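DNA ligase (Archaeoglobus fulgidus, PDB 3GDE) probably seals nicks in double-stranded DNA during replication, recombination and repair, using ATP, magnesium and a covalent adenylated-enzyme intermediate. Local coordinates at residues 7-12 with 43-48; 14-19 with 168-173; 444-449 with 493-498; 484-489 with 499-504. All coordinates share one frame; numbering follows the deposited sequence.

The four contacts form two pairs in two parts of the ligase. Contacts 1 and 2, centred 12 Å apart, fall within the N-terminal DNA ligase region, share helix 6-16 and alternate along the chain. Contacts 3 and 4 follow in sequence, also alternate, lie 9 Å apart between centres and belong to the OB-fold region, where strands 487-491 and 494-497 are neighbours in one antiparallel sheet. The pairs do not touch: contacts 2 and 4 come within about 10 Å between nearest atoms. Nevertheless, Gly173 makes a backbone hydrogen bond with Pro456 and Pro499 packs on Glu165, consistent with the closed conformation, in which these regions meet.

Contact 1 (7-12 with 43-48)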
loop_
_atom_site.group_PDB
_atom_site.type_symbol
_atom_site.label_atom_id
_atom_site.label_comp_id
_atom_site.label_asym_id
_atom_site.label_seq_id
_atom_site.Cartn_x
_atom_site.Cartn_y
_atom_site.Cartn_z
ATOM N N ALA A 7 20.814 -13.367 11.704
ATOM C CA ALA A 7 21.173 -12.967 13.078
ATOM C C ALA A 7 21.992 -11.680 13.177
ATOM O O ALA A 7 21.895 -10.978 14.168
ATOM C CB ALA A 7 21.912 -14.089 13.807
ATOM N N GLU A 8 22.826 -11.391 12.181
ATOM C CA GLU A 8 23.557 -10.128 12.181
ATOM C C GLU A 8 22.561 -8.988 11.962
ATOM O O GLU A 8 22.589 -7.981 12.670
ATOM C CB GLU A 8 24.674 -10.108 11.134
ATOM C CG GLU A 8 25.387 -8.756 11.062
ATOM C CD GLU A 8 26.478 -8.677 9.997
ATOM O OE1 GLU A 8 27.151 -7.624 9.939
ATOM O OE2 GLU A 8 26.670 -9.647 9.228
ATOM N N PHE A 9 21.678 -9.178 10.986
ATOM C CA PHE A 9 20.575 -8.266 10.720
ATOM C C PHE A 9 19.657 -8.118 11.939
ATOM O O PHE A 9 19.274 -7.002 12.305
ATOM C CB PHE A 9 19.808 -8.751 9.471
ATOM C CG PHE A 9 18.450 -8.126 9.297
ATOM C CD1 PHE A 9 18.324 -6.808 8.854
ATOM C CD2 PHE A 9 17.298 -8.860 9.567
ATOM C CE1 PHE A 9 17.075 -6.233 8.685
ATOM C CE2 PHE A 9 16.035 -8.283 9.412
ATOM C CZ PHE A 9 15.930 -6.966 8.968
ATOM N N ALA A 10 19.324 -9.246 12.567
ATOM C CA ALA A 10 18.423 -9.270 13.725
ATOM C C ALA A 10 18.972 -8.468 14.909
ATOM O O ALA A 10 18.241 -7.672 15.510
ATOM C CB ALA A 10 18.101 -10.724 14.135
ATOM N N GLU A 11 20.252 -8.658 15.228
ATOM C CA GLU A 11 20.912 -7.908 16.306
ATOM C C GLU A 11 20.982 -6.434 15.992
ATOM O O GLU A 11 20.850 -5.604 16.887
ATOM C CB GLU A 11 22.346 -8.377 16.531
ATOM C CG GLU A 11 22.538 -9.864 16.433
ATOM C CD GLU A 11 22.448 -10.578 17.757
ATOM O OE1 GLU A 11 22.254 -11.815 17.731
ATOM O OE2 GLU A 11 22.584 -9.915 18.811
ATOM N N PHE A 12 21.229 -6.110 14.723
ATOM C CA PHE A 12 21.191 -4.719 14.268
ATOM C C PHE A 12 19.815 -4.080 14.514
ATOM O O PHE A 12 19.738 -2.954 15.000
ATOM C CB PHE A 12 21.578 -4.617 12.790
ATOM C CG PHE A 12 21.357 -3.246 12.197
ATOM C CD1 PHE A 12 22.101 -2.153 12.638
ATOM C CD2 PHE A 12 20.420 -3.055 11.193
ATOM C CE1 PHE A 12 21.902 -0.884 12.097
ATOM C CE2 PHE A 12 20.215 -1.792 10.637
ATOM C CZ PHE A 12 20.954 -0.703 11.094
ATOM N N TYR A 43 19.947 -5.855 -0.987
ATOM C CA TYR A 43 18.572 -5.888 -1.466
ATOM C C TYR A 43 17.632 -6.429 -0.399
ATOM O O TYR A 43 16.652 -5.781 -0.025
ATOM C CB TYR A 43 18.487 -6.743 -2.734
ATOM C CG TYR A 43 17.116 -6.779 -3.360
ATOM C CD1 TYR A 43 16.766 -5.876 -4.370
ATOM C CD2 TYR A 43 16.163 -7.714 -2.943
ATOM C CE1 TYR A 43 15.498 -5.905 -4.951
ATOM C CE2 TYR A 43 14.897 -7.753 -3.511
ATOM C CZ TYR A 43 14.567 -6.842 -4.515
ATOM O OH TYR A 43 13.309 -6.881 -5.078
ATOM N N ASP A 44 17.937 -7.615 0.105
ATOM C CA ASP A 44 17.093 -8.230 1.117
ATOM C C ASP A 44 16.997 -7.394 2.394
ATOM O O ASP A 44 15.911 -7.228 2.937
ATOM C CB ASP A 44 17.575 -9.647 1.429
ATOM C CG ASP A 44 17.255 -10.627 0.322
ATOM O OD1 ASP A 44 16.294 -10.392 -0.445
ATOM O OD2 ASP A 44 17.970 -11.649 0.221
ATOM N N VAL A 45 18.116 -6.845 2.855
ATOM C CA VAL A 45 18.111 -6.044 4.090
ATOM C C VAL A 45 17.216 -4.797 3.947
ATOM O O VAL A 45 16.490 -4.442 4.875
ATOM C CB VAL A 45 19.567 -5.682 4.549
ATOM C CG1 VAL A 45 19.580 -4.555 5.583
ATOM C CG2 VAL A 45 20.244 -6.896 5.118
ATOM N N VAL A 46 17.268 -4.151 2.782
ATOM C CA VAL A 46 16.490 -2.942 2.551
ATOM C C VAL A 46 14.984 -3.259 2.573
ATOM O O VAL A 46 14.206 -2.571 3.244
ATOM C CB VAL A 46 16.920 -2.198 1.252
ATOM C CG1 VAL A 46 15.925 -1.106 0.897
ATOM C CG2 VAL A 46 18.309 -1.594 1.430
ATOM N N LEU A 47 14.595 -4.311 1.856
ATOM C CA LEU A 47 13.230 -4.818 1.931
ATOM C C LEU A 47 12.862 -5.222 3.355
ATOM O O LEU A 47 11.936 -4.650 3.933
ATOM C CB LEU A 47 13.010 -5.972 0.949
ATOM C CG LEU A 47 12.426 -5.555 -0.405
ATOM C CD1 LEU A 47 13.410 -4.732 -1.216
ATOM C CD2 LEU A 47 11.929 -6.767 -1.213
ATOM N N PHE A 48 13.611 -6.171 3.922
ATOM C CA PHE A 48 13.303 -6.740 5.236
ATOM C C PHE A 48 13.129 -5.712 6.364
ATOM O O PHE A 48 12.229 -5.853 7.190
ATOM C CB PHE A 48 14.329 -7.811 5.644
ATOM C CG PHE A 48 14.318 -9.046 4.764
ATOM C CD1 PHE A 48 13.431 -9.166 3.699
ATOM C CD2 PHE A 48 15.183 -10.098 5.025
ATOM C CE1 PHE A 48 13.425 -10.302 2.896
ATOM C CE2 PHE A 48 15.179 -11.237 4.239
ATOM C CZ PHE A 48 14.310 -11.341 3.165
#
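Phe9 and Val45 mark the closest CA approach of two helical segments, their CA atoms 7.4 Å apart, with each segment held by its own bonds, such as Phe12 N to Glu8 O at 3.1 Å and Phe48 N to Asp44 O at 2.7 Å. No hydrogen bond spans the gap, which is bridged mainly by the Phe9 side chain. With CG anti to the backbone N (chi1 165°), the Phe9 ring reaches out to the second helix. Its CD1 meets the CG1 methyl of Val45 at 4.2 Å, the two side chains running alongside one another in opposing senses. Further out, Phe9 CZ lies 3.8 Å from Phe48 CB, where the side chains cross at about a right angle. Both partners approach the Phe9 ring obliquely. Phe48 offers its CB rather than its ring, because chi1 of -65° swings the ring away, with Asp44 CB over one of its faces. An alanine at Phe9 would remove the bridging ring and is likely to open a gap beside the Val45 methyl and Phe48 CB. All three touching residues are buried in the helical N-terminal region: Phe9 also meets the Phe6 ring, while Phe48 packs on Val117 and Val120 of helix 117-129 and on Leu161 of helix 152-162. Asp44 makes salt bridges with Arg118 and Arg121 of that same helix 117-129.

Contact 2 (14-19 with 168-173)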
loop_
_atom_site.group_PDB
_atom_site.type_symbol
_atom_site.label_atom_id
_atom_site.label_comp_id
_atom_site.label_asym_id
_atom_site.label_seq_id
_atom_site.Cartn_x
_atom_site.Cartn_y
_atom_site.Cartn_z
ATOM N N GLU A 14 17.421 -5.074 16.656
ATOM C CA GLU A 14 17.169 -5.010 18.084
ATOM C C GLU A 14 17.695 -3.704 18.687
ATOM O O GLU A 14 17.008 -3.068 19.490
ATOM C CB GLU A 14 17.784 -6.207 18.781
ATOM C CG GLU A 14 17.167 -6.476 20.130
ATOM C CD GLU A 14 18.127 -6.260 21.271
ATOM O OE1 GLU A 14 18.834 -5.223 21.286
ATOM O OE2 GLU A 14 18.177 -7.147 22.157
ATOM N N ARG A 15 18.899 -3.305 18.269
ATOM C CA ARG A 15 19.521 -2.075 18.740
ATOM C C ARG A 15 18.768 -0.814 18.285
ATOM O O ARG A 15 18.773 0.198 18.980
ATOM C CB ARG A 15 20.996 -2.041 18.328
ATOM C CG ARG A 15 21.928 -2.677 19.356
ATOM C CD ARG A 15 23.245 -3.196 18.752
ATOM N NE ARG A 15 23.224 -4.656 18.627
ATOM C CZ ARG A 15 23.643 -5.504 19.570
ATOM N NH1 ARG A 15 24.145 -5.047 20.715
ATOM N NH2 ARG A 15 23.559 -6.817 19.367
ATOM N N LEU A 16 18.101 -0.889 17.137
ATOM C CA LEU A 16 17.312 0.229 16.610
ATOM C C LEU A 16 16.036 0.488 17.399
ATOM O O LEU A 16 15.500 1.597 17.359
ATOM C CB LEU A 16 16.935 -0.013 15.148
ATOM C CG LEU A 16 17.994 -0.027 14.053
ATOM C CD1 LEU A 16 17.305 -0.254 12.724
ATOM C CD2 LEU A 16 18.833 1.252 14.036
ATOM N N GLU A 17 15.538 -0.538 18.089
ATOM C CA GLU A 17 14.312 -0.429 18.882
ATOM C C GLU A 17 14.412 0.615 19.994
ATOM O O GLU A 17 13.431 1.267 20.332
ATOM C CB GLU A 17 13.935 -1.784 19.492
ATOM C CG GLU A 17 13.648 -2.853 18.472
ATOM C CD GLU A 17 12.556 -3.812 18.892
ATOM O OE1 GLU A 17 11.937 -3.603 19.963
ATOM O OE2 GLU A 17 12.311 -4.776 18.126
ATOM N N LYS A 18 15.610 0.760 20.548
ATOM C CA LYS A 18 15.890 1.688 21.636
ATOM C C LYS A 18 15.948 3.133 21.140
ATOM O O LYS A 18 15.749 4.077 21.914
ATOM C CB LYS A 18 17.206 1.261 22.311
ATOM C CG LYS A 18 17.996 2.316 23.099
ATOM C CD LYS A 18 19.185 2.865 22.284
ATOM C CE LYS A 18 20.296 3.393 23.176
ATOM N NZ LYS A 18 20.983 2.286 23.917
ATOM N N ILE A 19 16.202 3.296 19.847
ATOM C CA ILE A 19 16.471 4.601 19.270
ATOM C C ILE A 19 15.183 5.240 18.760
ATOM O O ILE A 19 14.475 4.671 17.916
ATOM C CB ILE A 19 17.551 4.502 18.163
ATOM C CG1 ILE A 19 18.868 3.987 18.765
ATOM C CG2 ILE A 19 17.771 5.847 17.480
ATOM C CD1 ILE A 19 19.800 3.320 17.765
ATOM N N LEU A 168 10.234 -1.020 14.613
ATOM C CA LEU A 168 11.546 -0.393 14.778
ATOM C C LEU A 168 11.453 1.116 14.680
ATOM O O LEU A 168 12.437 1.823 14.922
ATOM C CB LEU A 168 12.519 -0.899 13.700
ATOM C CG LEU A 168 12.637 -2.417 13.491
ATOM C CD1 LEU A 168 13.452 -2.744 12.235
ATOM C CD2 LEU A 168 13.223 -3.087 14.730
ATOM N N GLY A 169 10.277 1.614 14.308
ATOM C CA GLY A 169 10.103 3.038 14.070
ATOM C C GLY A 169 10.765 3.494 12.774
ATOM O O GLY A 169 11.136 4.663 12.638
ATOM N N VAL A 170 10.882 2.577 11.815
ATOM C CA VAL A 170 11.537 2.852 10.537
ATOM C C VAL A 170 10.520 2.735 9.403
ATOM O O VAL A 170 9.915 1.684 9.191
ATOM C CB VAL A 170 12.730 1.887 10.284
ATOM C CG1 VAL A 170 13.331 2.098 8.902
ATOM C CG2 VAL A 170 13.788 2.027 11.376
ATOM N N GLY A 171 10.312 3.839 8.701
ATOM C CA GLY A 171 9.424 3.839 7.555
ATOM C C GLY A 171 10.169 4.126 6.268
ATOM O O GLY A 171 11.407 4.042 6.202
ATOM N N GLU A 172 9.387 4.477 5.255
ATOM C CA GLU A 172 9.857 4.742 3.906
ATOM C C GLU A 172 10.774 5.958 3.871
ATOM O O GLU A 172 11.789 5.944 3.174
ATOM C CB GLU A 172 8.642 4.999 3.008
ATOM C CG GLU A 172 8.681 4.282 1.679
ATOM C CD GLU A 172 8.099 2.886 1.744
ATOM O OE1 GLU A 172 8.618 2.043 2.524
ATOM O OE2 GLU A 172 7.127 2.626 0.985
ATOM N N GLY A 173 10.408 6.998 4.626
ATOM C CA GLY A 173 11.159 8.251 4.698
ATOM C C GLY A 173 12.562 8.072 5.269
ATOM O O GLY A 173 13.541 8.565 4.715
HETATM O O HOH W 1 12.970 2.814 17.287
#
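Glu17 and Leu168 both carry CG anti to their own carbonyl carbon, with chi1 of -62° and -50°, and these torsions bring Glu17 CG to 3.8 Å from the CD2 methyl of Leu168. The two side chains cross obliquely, and the Glu17 chain bends at chi2, so that OE2 also comes within 3.9 Å of Leu168 CD2. The methyl thus lies against the stem of the glutamate and one of its oxygens, while the polar demand of OE2 is met elsewhere, by a hydrogen bond with Tyr157 and a salt bridge to Arg160. A second, looser apolar touch joins Leu16 CD1 to Val170 CG2 at 4.4 Å. The backbones come close here, with the CA atoms of Glu17 and Leu168 4.9 Å apart, yet no direct hydrogen bond links them. A water lies 2.5 Å from Ile19 O and 2.6 Å from Leu168 O and can donate to each, but these short distances and its competing acceptors leave it doubtful that both bonds are held at once. The C-terminal part of helix 6-16 and the residues after it meet the loop that leads into helix 172-182, with Gly171 at the N-cap. Helix 152-162 supplies Tyr157 beside Leu168, helix 39-49 places Ile49 against both Leu16 and Leu168, and helix 22-34 brings Leu25 to Leu16 and Ile29 to Val170.

Contact 3 (444-449 with 493-498); sequences HWLSSF and KKVEFI
Leu446 carries the tight part of this contact, one methyl for each partner: CD1 lies 3.7 Å from Phe497 CZ, and CD2 lies 3.9 Å from Val495 CG2. Leu446 and Phe497 reach toward each other, the methyl meeting the far end of the ring obliquely, whereas Val495 crosses Leu446 at a slant. The Val495 methyl that touches is the one set between the backbone N and the carbonyl carbon, its fellow CG1 being anti to the carbonyl carbon (chi1 -64°). Alternation along strand 494-497 explains the pairing: the CB atoms of Val495 and Phe497 point to Leu446. By contrast, exposed Lys493 buries almost nothing here, and the exposed Lys494 and Glu496 make no contact across the segments. The nearest CA atoms, of Leu446 and Lys493, are 9.1 Å apart. The spacing fits two strands that both pair with strand 428-437 and not with each other; Trp437 from that strand touches both Leu446 and Val495. On the side of helix 473-483, Phe483 stacks on the Phe497 ring and packs on Leu446. In strand 446-454, Ser447 and Ser448 both face Glu436 in a classic beta bulge. With no hydrogen bond across the segments, cohesion between them rests on the fit of two methyls against buried apolar groups, which joins two strands of the OB-fold sheet that do not pair, next to Phe483 of helix 473-483.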
loop_
_atom_site.group_PDB
_atom_site.type_symbol
_atom_site.label_atom_id
_atom_site.label_comp_id
_atom_site.label_asym_id
_atom_site.label_seq_id
_atom_site.Cartn_x
_atom_site.Cartn_y
_atom_site.Cartn_z
ATOM N N HIS A 444 -20.553 -11.175 21.984
ATOM C CA HIS A 444 -19.765 -12.059 21.115
ATOM C C HIS A 444 -19.213 -11.348 19.866
ATOM O O HIS A 444 -18.518 -11.963 19.055
ATOM C CB HIS A 444 -20.604 -13.279 20.709
ATOM C CG HIS A 444 -21.825 -12.932 19.916
ATOM N ND1 HIS A 444 -22.926 -12.321 20.475
ATOM C CD2 HIS A 444 -22.118 -13.107 18.604
ATOM C CE1 HIS A 444 -23.845 -12.132 19.542
ATOM N NE2 HIS A 444 -23.380 -12.602 18.399
ATOM N N TRP A 445 -19.530 -10.062 19.724
ATOM C CA TRP A 445 -19.021 -9.245 18.628
ATOM C C TRP A 445 -18.212 -8.058 19.124
ATOM O O TRP A 445 -18.515 -7.479 20.169
ATOM C CB TRP A 445 -20.162 -8.683 17.777
ATOM C CG TRP A 445 -20.960 -9.679 17.008
ATOM C CD1 TRP A 445 -20.509 -10.838 16.445
ATOM C CD2 TRP A 445 -22.354 -9.585 16.678
ATOM N NE1 TRP A 445 -21.543 -11.485 15.809
ATOM C CE2 TRP A 445 -22.684 -10.734 15.930
ATOM C CE3 TRP A 445 -23.359 -8.645 16.955
ATOM C CZ2 TRP A 445 -23.978 -10.973 15.452
ATOM C CZ3 TRP A 445 -24.648 -8.885 16.480
ATOM C CH2 TRP A 445 -24.941 -10.041 15.734
ATOM N N LEU A 446 -17.198 -7.688 18.347
ATOM C CA LEU A 446 -16.597 -6.365 18.468
ATOM C C LEU A 446 -17.636 -5.342 18.004
ATOM O O LEU A 446 -18.330 -5.570 17.011
ATOM C CB LEU A 446 -15.333 -6.271 17.621
ATOM C CG LEU A 446 -14.164 -7.162 18.040
ATOM C CD1 LEU A 446 -13.191 -7.283 16.883
ATOM C CD2 LEU A 446 -13.469 -6.635 19.302
ATOM N N SER A 447 -17.764 -4.238 18.734
ATOM C CA SER A 447 -18.793 -3.239 18.430
ATOM C C SER A 447 -18.209 -1.896 17.994
ATOM O O SER A 447 -18.868 -1.119 17.295
ATOM C CB SER A 447 -19.712 -3.037 19.639
ATOM O OG SER A 447 -19.013 -2.433 20.717
ATOM N N SER A 448 -16.962 -1.654 18.399
ATOM C CA SER A 448 -16.284 -0.367 18.258
ATOM C C SER A 448 -14.822 -0.578 17.827
ATOM O O SER A 448 -14.195 -1.550 18.251
ATOM C CB SER A 448 -16.317 0.319 19.610
ATOM O OG SER A 448 -15.889 1.639 19.503
ATOM N N PHE A 449 -14.282 0.335 17.013
ATOM C CA PHE A 449 -12.954 0.154 16.380
ATOM C C PHE A 449 -12.088 1.406 16.432
ATOM O O PHE A 449 -12.532 2.489 16.077
ATOM C CB PHE A 449 -13.094 -0.317 14.921
ATOM C CG PHE A 449 -13.960 -1.530 14.756
ATOM C CD1 PHE A 449 -15.332 -1.399 14.535
ATOM C CD2 PHE A 449 -13.418 -2.810 14.837
ATOM C CE1 PHE A 449 -16.149 -2.529 14.388
ATOM C CE2 PHE A 449 -14.232 -3.950 14.695
ATOM C CZ PHE A 449 -15.594 -3.808 14.470
ATOM N N LYS A 493 -12.766 -4.878 28.082
ATOM C CA LYS A 493 -13.494 -4.673 26.838
ATOM C C LYS A 493 -12.545 -4.208 25.734
ATOM O O LYS A 493 -12.753 -4.532 24.567
ATOM C CB LYS A 493 -14.640 -3.667 27.034
ATOM C CG LYS A 493 -15.700 -4.080 28.078
ATOM C CD LYS A 493 -16.878 -4.871 27.473
ATOM C CE LYS A 493 -16.521 -6.326 27.138
ATOM N NZ LYS A 493 -15.978 -7.099 28.296
ATOM N N LYS A 494 -11.517 -3.450 26.125
ATOM C CA LYS A 494 -10.469 -2.948 25.230
ATOM C C LYS A 494 -9.552 -4.050 24.688
ATOM O O LYS A 494 -8.933 -4.794 25.467
ATOM C CB LYS A 494 -9.585 -1.950 25.980
ATOM C CG LYS A 494 -9.871 -0.486 25.747
ATOM C CD LYS A 494 -9.003 0.353 26.687
ATOM C CE LYS A 494 -8.815 1.783 26.188
ATOM N NZ LYS A 494 -8.279 2.682 27.263
ATOM N N VAL A 495 -9.465 -4.142 23.360
ATOM C CA VAL A 495 -8.457 -4.979 22.705
ATOM C C VAL A 495 -7.581 -4.150 21.756
ATOM O O VAL A 495 -8.010 -3.110 21.238
ATOM C CB VAL A 495 -9.047 -6.239 21.960
ATOM C CG1 VAL A 495 -9.694 -7.210 22.931
ATOM C CG2 VAL A 495 -10.018 -5.860 20.853
ATOM N N GLU A 496 -6.348 -4.607 21.563
ATOM C CA GLU A 496 -5.463 -4.047 20.556
ATOM C C GLU A 496 -5.172 -5.120 19.514
ATOM O O GLU A 496 -5.125 -6.309 19.838
ATOM C CB GLU A 496 -4.179 -3.494 21.191
ATOM C CG GLU A 496 -4.431 -2.316 22.157
ATOM C CD GLU A 496 -3.186 -1.850 22.924
ATOM O OE1 GLU A 496 -3.322 -0.934 23.778
ATOM O OE2 GLU A 496 -2.073 -2.388 22.682
ATOM N N PHE A 497 -5.014 -4.696 18.264
ATOM C CA PHE A 497 -4.723 -5.604 17.157
ATOM C C PHE A 497 -3.348 -5.381 16.554
ATOM O O PHE A 497 -2.812 -4.272 16.594
ATOM C CB PHE A 497 -5.751 -5.443 16.027
ATOM C CG PHE A 497 -7.164 -5.559 16.475
ATOM C CD1 PHE A 497 -8.009 -4.464 16.408
ATOM C CD2 PHE A 497 -7.653 -6.758 16.979
ATOM C CE1 PHE A 497 -9.321 -4.562 16.833
ATOM C CE2 PHE A 497 -8.965 -6.860 17.411
ATOM C CZ PHE A 497 -9.799 -5.764 17.339
ATOM N N ILE A 498 -2.795 -6.460 16.001
ATOM C CA ILE A 498 -1.741 -6.395 14.987
ATOM C C ILE A 498 -2.301 -5.586 13.812
ATOM O O ILE A 498 -3.314 -5.967 13.238
ATOM C CB ILE A 498 -1.360 -7.812 14.475
ATOM C CG1 ILE A 498 -0.707 -8.640 15.579
ATOM C CG2 ILE A 498 -0.456 -7.737 13.230
ATOM C CD1 ILE A 498 -0.901 -10.127 15.399
#

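Contact 4 (484-489 with 499-504); sequences RPLIVS and PKYVFE
Leu486 meets Lys500 and Tyr501 through the same methyl, and the apolar contacts all converge there: CD1 of Leu486 is 3.6 Å from Lys500 CB and equally 3.6 Å from Tyr501 CE1. The leucine crosses each partner at about a right angle, and the methyl comes to the tyrosine ring obliquely. It gets there with Leu486 CG anti to its carbonyl carbon (chi1 -53°) and CB directed to the other segment. The lysine shares in the apolar group through its stem, since Lys500 CG is also within 3.9 Å of Leu486 CD1, and with the chain bent at chi2, Lys500 CD lies 3.6 Å above one face of the Tyr501 ring, offset toward the rim. Backbone hydrogen bonds make up the second kind, and none runs directly between the two segments. Ile487 N bonds to Arg484 O at 3.2 Å, Leu486 pairs with Ile498, and Val488 and Ser489 both face Glu496 in a classic beta bulge; Tyr501 pairs with Val432 of strand 428-437. Charged groups take their partners outside the two segments: Arg484 forms a salt bridge with Glu481, and Glu504 with Arg529 and Arg531. Across the segments, then, one leucine methyl rests against a lysine's hydrocarbon stem and a neighbouring tyrosine ring; the lysine, though exposed, gives CB and CG to an apolar contact joining the 3-10 segment before strand 487-491 to the residues leading into strand 502-506, while its end leads away.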
loop_
_atom_site.group_PDB
_atom_site.type_symbol
_atom_site.label_atom_id
_atom_site.label_comp_id
_atom_site.label_asym_id
_atom_site.label_seq_id
_atom_site.Cartn_x
_atom_site.Cartn_y
_atom_site.Cartn_z
ATOM N N ARG A 484 -10.231 -11.444 15.623
ATOM C CA ARG A 484 -9.968 -12.305 16.772
ATOM C C ARG A 484 -8.516 -12.831 16.838
ATOM O O ARG A 484 -7.864 -12.652 17.863
ATOM C CB ARG A 484 -11.001 -13.445 16.846
ATOM C CG ARG A 484 -10.925 -14.258 18.128
ATOM C CD ARG A 484 -12.044 -15.301 18.222
ATOM N NE ARG A 484 -13.144 -14.833 19.070
ATOM C CZ ARG A 484 -14.403 -14.672 18.671
ATOM N NH1 ARG A 484 -14.764 -14.944 17.416
ATOM N NH2 ARG A 484 -15.310 -14.243 19.542
ATOM N N PRO A 485 -8.001 -13.452 15.742
ATOM C CA PRO A 485 -6.621 -13.990 15.771
ATOM C C PRO A 485 -5.544 -12.932 16.009
ATOM O O PRO A 485 -4.446 -13.254 16.464
ATOM C CB PRO A 485 -6.440 -14.580 14.371
ATOM C CG PRO A 485 -7.813 -14.771 13.840
ATOM C CD PRO A 485 -8.647 -13.695 14.435
ATOM N N LEU A 486 -5.876 -11.680 15.707
ATOM C CA LEU A 486 -4.924 -10.581 15.761
ATOM C C LEU A 486 -4.904 -9.875 17.112
ATOM O O LEU A 486 -4.180 -8.893 17.271
ATOM C CB LEU A 486 -5.216 -9.566 14.643
ATOM C CG LEU A 486 -5.330 -10.048 13.189
ATOM C CD1 LEU A 486 -5.445 -8.838 12.274
ATOM C CD2 LEU A 486 -4.148 -10.932 12.751
ATOM N N ILE A 487 -5.691 -10.363 18.076
ATOM C CA ILE A 487 -5.732 -9.732 19.401
ATOM C C ILE A 487 -4.424 -9.972 20.149
ATOM O O ILE A 487 -3.991 -11.111 20.367
ATOM C CB ILE A 487 -6.961 -10.130 20.264
ATOM C CG1 ILE A 487 -8.258 -9.540 19.679
ATOM C CG2 ILE A 487 -6.773 -9.647 21.714
ATOM C CD1 ILE A 487 -9.549 -10.183 20.202
ATOM N N VAL A 488 -3.818 -8.864 20.546
ATOM C CA VAL A 488 -2.460 -8.842 21.020
ATOM C C VAL A 488 -2.442 -8.173 22.416
ATOM O O VAL A 488 -1.438 -8.158 23.126
ATOM C CB VAL A 488 -1.595 -8.135 19.941
ATOM C CG1 VAL A 488 -1.274 -6.689 20.303
ATOM C CG2 VAL A 488 -0.364 -8.935 19.644
ATOM N N SER A 489 -3.589 -7.628 22.789
ATOM C CA SER A 489 -3.799 -7.054 24.108
ATOM C C SER A 489 -5.292 -7.106 24.376
ATOM O O SER A 489 -6.096 -6.798 23.495
ATOM C CB SER A 489 -3.285 -5.607 24.177
ATOM O OG SER A 489 -3.720 -4.941 25.355
ATOM N N PRO A 499 -1.665 -4.450 13.481
ATOM C CA PRO A 499 -2.129 -3.636 12.349
ATOM C C PRO A 499 -2.142 -4.439 11.041
ATOM O O PRO A 499 -1.136 -5.046 10.679
ATOM C CB PRO A 499 -1.119 -2.483 12.291
ATOM C CG PRO A 499 0.024 -2.890 13.178
ATOM C CD PRO A 499 -0.516 -3.849 14.178
ATOM N N LYS A 500 -3.283 -4.454 10.363
ATOM C CA LYS A 500 -3.506 -5.371 9.250
ATOM C C LYS A 500 -4.620 -4.851 8.331
ATOM O O LYS A 500 -4.428 -4.654 7.133
ATOM C CB LYS A 500 -3.886 -6.748 9.811
ATOM C CG LYS A 500 -3.287 -7.941 9.104
ATOM C CD LYS A 500 -4.216 -8.535 8.095
ATOM C CE LYS A 500 -4.077 -10.047 8.072
ATOM N NZ LYS A 500 -4.259 -10.587 6.696
ATOM N N TYR A 501 -5.781 -4.602 8.915
ATOM C CA TYR A 501 -6.962 -4.272 8.126
ATOM C C TYR A 501 -7.199 -2.773 8.050
ATOM O O TYR A 501 -6.901 -2.032 8.988
ATOM C CB TYR A 501 -8.183 -5.033 8.653
ATOM C CG TYR A 501 -8.036 -6.537 8.503
ATOM C CD1 TYR A 501 -7.926 -7.364 9.626
ATOM C CD2 TYR A 501 -7.969 -7.127 7.236
ATOM C CE1 TYR A 501 -7.773 -8.737 9.497
ATOM C CE2 TYR A 501 -7.816 -8.507 7.085
ATOM C CZ TYR A 501 -7.718 -9.309 8.223
ATOM O OH TYR A 501 -7.577 -10.688 8.087
ATOM N N VAL A 502 -7.707 -2.337 6.906
ATOM C CA VAL A 502 -7.967 -0.925 6.660
ATOM C C VAL A 502 -9.471 -0.726 6.405
ATOM O O VAL A 502 -10.066 -1.444 5.598
ATOM C CB VAL A 502 -7.108 -0.413 5.449
ATOM C CG1 VAL A 502 -7.556 0.968 4.981
ATOM C CG2 VAL A 502 -5.612 -0.421 5.811
ATOM N N PHE A 503 -10.078 0.230 7.107
ATOM C CA PHE A 503 -11.486 0.586 6.877
ATOM C C PHE A 503 -11.568 1.856 6.045
ATOM O O PHE A 503 -10.773 2.770 6.247
ATOM C CB PHE A 503 -12.220 0.884 8.194
ATOM C CG PHE A 503 -12.532 -0.321 9.036
ATOM C CD1 PHE A 503 -12.315 -1.614 8.573
ATOM C CD2 PHE A 503 -13.077 -0.147 10.314
ATOM C CE1 PHE A 503 -12.612 -2.713 9.360
ATOM C CE2 PHE A 503 -13.390 -1.243 11.112
ATOM C CZ PHE A 503 -13.153 -2.530 10.639
ATOM N N GLU A 504 -12.525 1.923 5.122
ATOM C CA GLU A 504 -12.940 3.213 4.565
ATOM C C GLU A 504 -13.914 3.890 5.541
ATOM O O GLU A 504 -14.942 3.311 5.916
ATOM C CB GLU A 504 -13.573 3.069 3.181
ATOM C CG GLU A 504 -13.908 4.433 2.537
ATOM C CD GLU A 504 -14.499 4.335 1.148
ATOM O OE1 GLU A 504 -14.450 3.240 0.534
ATOM O OE2 GLU A 504 -15.005 5.378 0.653
#